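Local coordinates for YdhT protein (Bacillus subtilis, PDB 3CBW), which catalyses the random endo-hydrolysis of beta-1,4-mannosidic linkages in mannan, galactomannan and glucomannan, and so takes part in glucomannan degradation, at residues L186-Y189 against N190-D193; R230-K233 against T234-Y237. The protein carries 3 engineered substitutions. All coordinates share one frame; numbering follows the deposited sequence.

In the fold
Both interactions are local turns in loops that follow neighbouring parallel strands of the barrel. Interaction 1 belongs to the loop after strand 169-172 and lies at the surface. Interaction 2 belongs to the loop after strand 220-224. It is partly buried: Lys233 and Phe236 are its buried residues. The chemistry follows the place. Residues 186-193 rely on a firm turn bond and on waters between polar side chains. Residues 230-237 rely more on aromatic packing and on a lysine held by backbone and side-chain oxygens. The two loops also touch. Asn190 OD1 meets Asp231 N at 2.8 Å, a probable hydrogen bond, and Tyr189 CE1 lies 3.3 Å from Arg230 CZ.

Interaction 1 (L186-Y189 against N190-D193); sequences LTSY and NQKD
Ser188 and Gln191 close a type II beta turn at the protein surface, in the loop between strand 169-172 and helix 194-214. Gln191 N donates to Ser188 O at 3.1 Å. The N-H points well at the oxygen (154°), but the donor sits above the carbonyl plane. Gln191 CG is anti to its own N (chi1 179°) and the chain runs on extended. This lays the amide alongside Ser188, with Gln191 CD 3.6 Å from Ser188 CB. One water joins Thr187 OG1, Ser188 OG and Gln191 OE1. A second links Thr187 OG1 to Asp193 OD2, which also accepts from Asn131 ND2. A third accepts from Ser188 N and lies near both Gln191 O and Gln191 OE1. Leu186 CD2 packs against Gln191 O at 3.5 Å.

At the turn corner, Asn190 runs alongside Tyr189. Its ND2 comes within 3.5 Å of Tyr189 CE2. Asn190 CG lies over one ring face, toward the rim, with the planes 49° apart. Asn190 OD1 also reaches Asp231 N in the next loop. With an alanine here, Asp231 N would probably lose its side-chain acceptor and the tyrosine ring the amide beside it.

Asp193 is the N-cap of helix 194-214; its OD1 accepts from Arg196 N. A turn leading into an N-capped helix is thus placed in a beta-alpha loop of the TIM barrel. The Tyr189 side chain is about 7 Å from that of Trp181, a substrate-binding residue by similarity.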
loop_
_atom_site.group_PDB
_atom_site.type_symbol
_atom_site.label_atom_id
_atom_site.label_comp_id
_atom_site.label_asym_id
_atom_site.label_seq_id
_atom_site.Cartn_x
_atom_site.Cartn_y
_atom_site.Cartn_z
ATOM N N LEU A 186 -11.837 9.127 -9.298
ATOM C CA LEU A 186 -12.667 10.204 -9.820
ATOM C C LEU A 186 -12.313 10.483 -11.277
ATOM O O LEU A 186 -11.268 10.066 -11.766
ATOM C CB LEU A 186 -12.477 11.471 -8.983
ATOM C CG LEU A 186 -13.099 11.481 -7.593
ATOM C CD1 LEU A 186 -12.742 12.785 -6.888
ATOM C CD2 LEU A 186 -14.614 11.313 -7.680
ATOM N N THR A 187 -13.182 11.219 -11.961
ATOM C CA THR A 187 -13.001 11.448 -13.393
ATOM C C THR A 187 -12.526 12.859 -13.736
ATOM O O THR A 187 -11.975 13.088 -14.814
ATOM C CB THR A 187 -14.271 11.125 -14.192
ATOM O OG1 THR A 187 -15.355 11.928 -13.718
ATOM C CG2 THR A 187 -14.614 9.634 -14.059
ATOM N N SER A 188 -12.770 13.797 -12.830
ATOM C CA SER A 188 -12.306 15.164 -12.980
ATOM C C SER A 188 -11.690 15.635 -11.674
ATOM O O SER A 188 -12.136 15.255 -10.587
ATOM C CB SER A 188 -13.458 16.095 -13.363
ATOM O OG SER A 188 -13.794 15.968 -14.736
ATOM N N TYR A 189 -10.683 16.482 -11.815
ATOM C CA TYR A 189 -9.908 17.050 -10.723
ATOM C C TYR A 189 -10.785 17.601 -9.611
ATOM O O TYR A 189 -11.515 18.577 -9.811
ATOM C CB TYR A 189 -9.048 18.162 -11.323
ATOM C CG TYR A 189 -8.185 18.931 -10.364
ATOM C CD1 TYR A 189 -6.880 18.529 -10.108
ATOM C CD2 TYR A 189 -8.653 20.097 -9.747
ATOM C CE1 TYR A 189 -6.062 19.246 -9.236
ATOM C CE2 TYR A 189 -7.837 20.820 -8.858
ATOM C CZ TYR A 189 -6.545 20.383 -8.618
ATOM O OH TYR A 189 -5.716 21.069 -7.759
ATOM N N ASN A 190 -10.702 16.978 -8.432
ATOM C CA ASN A 190 -11.430 17.437 -7.230
ATOM C C ASN A 190 -12.932 17.624 -7.434
ATOM O O ASN A 190 -13.564 18.437 -6.768
ATOM C CB ASN A 190 -10.799 18.711 -6.646
ATOM C CG ASN A 190 -9.518 18.425 -5.890
ATOM O OD1 ASN A 190 -9.304 17.307 -5.404
ATOM N ND2 ASN A 190 -8.674 19.440 -5.749
ATOM N N GLN A 191 -13.502 16.850 -8.343
ATOM C CA GLN A 191 -14.915 16.949 -8.658
ATOM C C GLN A 191 -15.659 15.847 -7.924
ATOM O O GLN A 191 -15.510 14.664 -8.242
ATOM C CB GLN A 191 -15.118 16.844 -10.170
ATOM C CG GLN A 191 -16.573 16.920 -10.632
ATOM C CD GLN A 191 -16.774 16.336 -12.020
ATOM O OE1 GLN A 191 -16.797 15.117 -12.202
ATOM N NE2 GLN A 191 -16.933 17.209 -13.008
ATOM N N LYS A 192 -16.450 16.236 -6.933
ATOM C CA LYS A 192 -17.238 15.267 -6.189
ATOM C C LYS A 192 -18.281 14.673 -7.126
ATOM O O LYS A 192 -18.929 15.393 -7.883
ATOM C CB LYS A 192 -17.897 15.905 -4.965
ATOM C CG LYS A 192 -18.356 14.885 -3.927
ATOM C CD LYS A 192 -18.930 15.553 -2.693
ATOM C CE LYS A 192 -19.235 14.509 -1.630
ATOM N NZ LYS A 192 -19.684 15.124 -0.352
ATOM N N ASP A 193 -18.383 13.353 -7.115
ATOM C CA ASP A 193 -19.354 12.611 -7.905
ATOM C C ASP A 193 -19.853 11.567 -6.923
ATOM O O ASP A 193 -19.143 10.613 -6.599
ATOM C CB ASP A 193 -18.638 12.003 -9.126
ATOM C CG ASP A 193 -19.538 11.115 -9.999
ATOM O OD1 ASP A 193 -20.583 10.634 -9.535
ATOM O OD2 ASP A 193 -19.150 10.860 -11.160
HETATM O O HOH W 1 -15.863 14.375 -14.686
HETATM O O HOH W 2 -16.218 10.962 -11.097
HETATM O O HOH W 3 -15.094 13.432 -10.680
#

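Interaction 2 (R230-K233 against T234-Y237); sequences RDFK and TDFY
Phe232 O meets the edge of the Phe236 ring, in its plane, with CD2 at 3.4 Å. The same oxygen accepts a weak hydrogen bond from Asp235 N, which is long at 3.4 Å and bent. Phe236 CE2 also touches Phe232 CB at 4.0 Å. In the conformer given, Asp235 OD2 comes obliquely to within 3.4 Å of Phe232 CD1, with ring and carboxylate planes 24° apart. Asp231 CB sits over the centre of one face of the Phe232 ring.

These residues lie in the loop between barrel strands 220-224 and 245-252. Here a type I beta turn runs from Thr234 to Tyr237, closed by Tyr237 N to Thr234 O at 3.1 Å.

Lys233 is buried. Its chain bends at chi2 (101°), which turns NZ back to Arg230 O at 2.8 Å. The ammonium group approaches from above that carbonyl plane. Asn259 OD1 and Ala228 O also accept from NZ, which gives the buried charge three oxygen partners. Farther out, Phe236 packs edge-to-face with Tyr200 and touches Ile197 of helix 194-214. Arg230 NE forms a salt bridge with Glu180 OE1.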
loop_
_atom_site.group_PDB
_atom_site.type_symbol
_atom_site.label_atom_id
_atom_site.label_comp_id
_atom_site.label_asym_id
_atom_site.label_seq_id
_atom_site.Cartn_x
_atom_site.Cartn_y
_atom_site.Cartn_z
ATOM N N ARG A 230 -5.381 15.618 -3.246
ATOM C CA ARG A 230 -6.744 15.772 -3.747
ATOM C C ARG A 230 -7.725 15.747 -2.586
ATOM O O ARG A 230 -7.408 15.243 -1.506
ATOM C CB ARG A 230 -7.075 14.661 -4.749
ATOM C CG ARG A 230 -6.242 14.690 -6.030
ATOM C CD ARG A 230 -6.569 15.909 -6.882
ATOM N NE ARG A 230 -5.902 15.883 -8.185
ATOM C CZ ARG A 230 -4.678 16.350 -8.420
ATOM N NH1 ARG A 230 -3.947 16.888 -7.444
ATOM N NH2 ARG A 230 -4.186 16.290 -9.649
ATOM N N ASP A 231 -8.914 16.295 -2.814
ATOM C CA ASP A 231 -9.955 16.341 -1.797
ATOM C C ASP A 231 -10.563 14.962 -1.547
ATOM O O ASP A 231 -10.192 13.976 -2.195
ATOM C CB ASP A 231 -11.067 17.312 -2.234
ATOM C CG ASP A 231 -10.579 18.742 -2.409
ATOM O OD1 ASP A 231 -9.564 19.129 -1.792
ATOM O OD2 ASP A 231 -11.248 19.484 -3.162
ATOM N N PHE A 232 -11.488 14.901 -0.592
ATOM C CA PHE A 232 -12.354 13.745 -0.371
ATOM C C PHE A 232 -11.623 12.547 0.199
ATOM O O PHE A 232 -11.925 11.410 -0.157
ATOM C CB PHE A 232 -13.109 13.342 -1.654
ATOM C CG PHE A 232 -13.628 14.509 -2.448
ATOM C CD1 PHE A 232 -14.485 15.442 -1.874
ATOM C CD2 PHE A 232 -13.238 14.681 -3.769
ATOM C CE1 PHE A 232 -14.944 16.535 -2.615
ATOM C CE2 PHE A 232 -13.690 15.757 -4.512
ATOM C CZ PHE A 232 -14.538 16.689 -3.938
ATOM N N LYS A 233 -10.685 12.788 1.105
ATOM C CA LYS A 233 -9.871 11.695 1.625
ATOM C C LYS A 233 -10.677 10.642 2.350
ATOM O O LYS A 233 -10.308 9.477 2.313
ATOM C CB LYS A 233 -8.802 12.199 2.588
ATOM C CG LYS A 233 -7.496 12.592 1.971
ATOM C CD LYS A 233 -7.426 14.069 1.853
ATOM C CE LYS A 233 -6.084 14.546 1.354
ATOM N NZ LYS A 233 -6.225 15.944 0.914
ATOM N N THR A 234 -11.750 11.039 3.032
ATOM C CA THR A 234 -12.560 10.081 3.785
ATOM C C THR A 234 -13.851 9.667 3.106
ATOM O O THR A 234 -14.458 8.694 3.532
ATOM C CB THR A 234 -12.898 10.583 5.201
ATOM O OG1 THR A 234 -13.726 11.746 5.118
ATOM C CG2 THR A 234 -11.631 10.887 5.987
ATOM N N ASP A 235 -14.274 10.375 2.057
ATOM C CA ASP A 235 -15.552 10.071 1.425
ATOM C C ASP A 235 -15.558 8.681 0.801
ATOM O O ASP A 235 -16.595 8.036 0.742
ATOM C CB ASP A 235 -15.927 11.133 0.382
ATOM C CG ASP A 235 -16.298 12.474 1.007
ATOM O OD1 ASP A 235 -16.559 12.539 2.224
ATOM O OD2 ASP A 235 -16.332 13.471 0.260
ATOM N N PHE A 236 -14.392 8.215 0.367
ATOM C CA PHE A 236 -14.274 6.922 -0.286
ATOM C C PHE A 236 -14.093 5.750 0.676
ATOM O O PHE A 236 -13.993 4.615 0.245
ATOM C CB PHE A 236 -13.103 6.962 -1.260
ATOM C CG PHE A 236 -13.343 7.817 -2.471
ATOM C CD1 PHE A 236 -13.964 7.281 -3.588
ATOM C CD2 PHE A 236 -12.910 9.133 -2.503
ATOM C CE1 PHE A 236 -14.175 8.051 -4.715
ATOM C CE2 PHE A 236 -13.119 9.900 -3.617
ATOM C CZ PHE A 236 -13.752 9.358 -4.725
ATOM N N TYR A 237 -14.062 6.026 1.970
ATOM C CA TYR A 237 -13.770 4.981 2.950
ATOM C C TYR A 237 -14.877 3.941 2.929
ATOM O O TYR A 237 -16.032 4.273 3.142
ATOM C CB TYR A 237 -13.706 5.620 4.319
ATOM C CG TYR A 237 -13.337 4.726 5.466
ATOM C CD1 TYR A 237 -12.106 4.074 5.513
ATOM C CD2 TYR A 237 -14.197 4.595 6.554
ATOM C CE1 TYR A 237 -11.752 3.289 6.604
ATOM C CE2 TYR A 237 -13.854 3.825 7.646
ATOM C CZ TYR A 237 -12.631 3.182 7.665
ATOM O OH TYR A 237 -12.292 2.441 8.760
#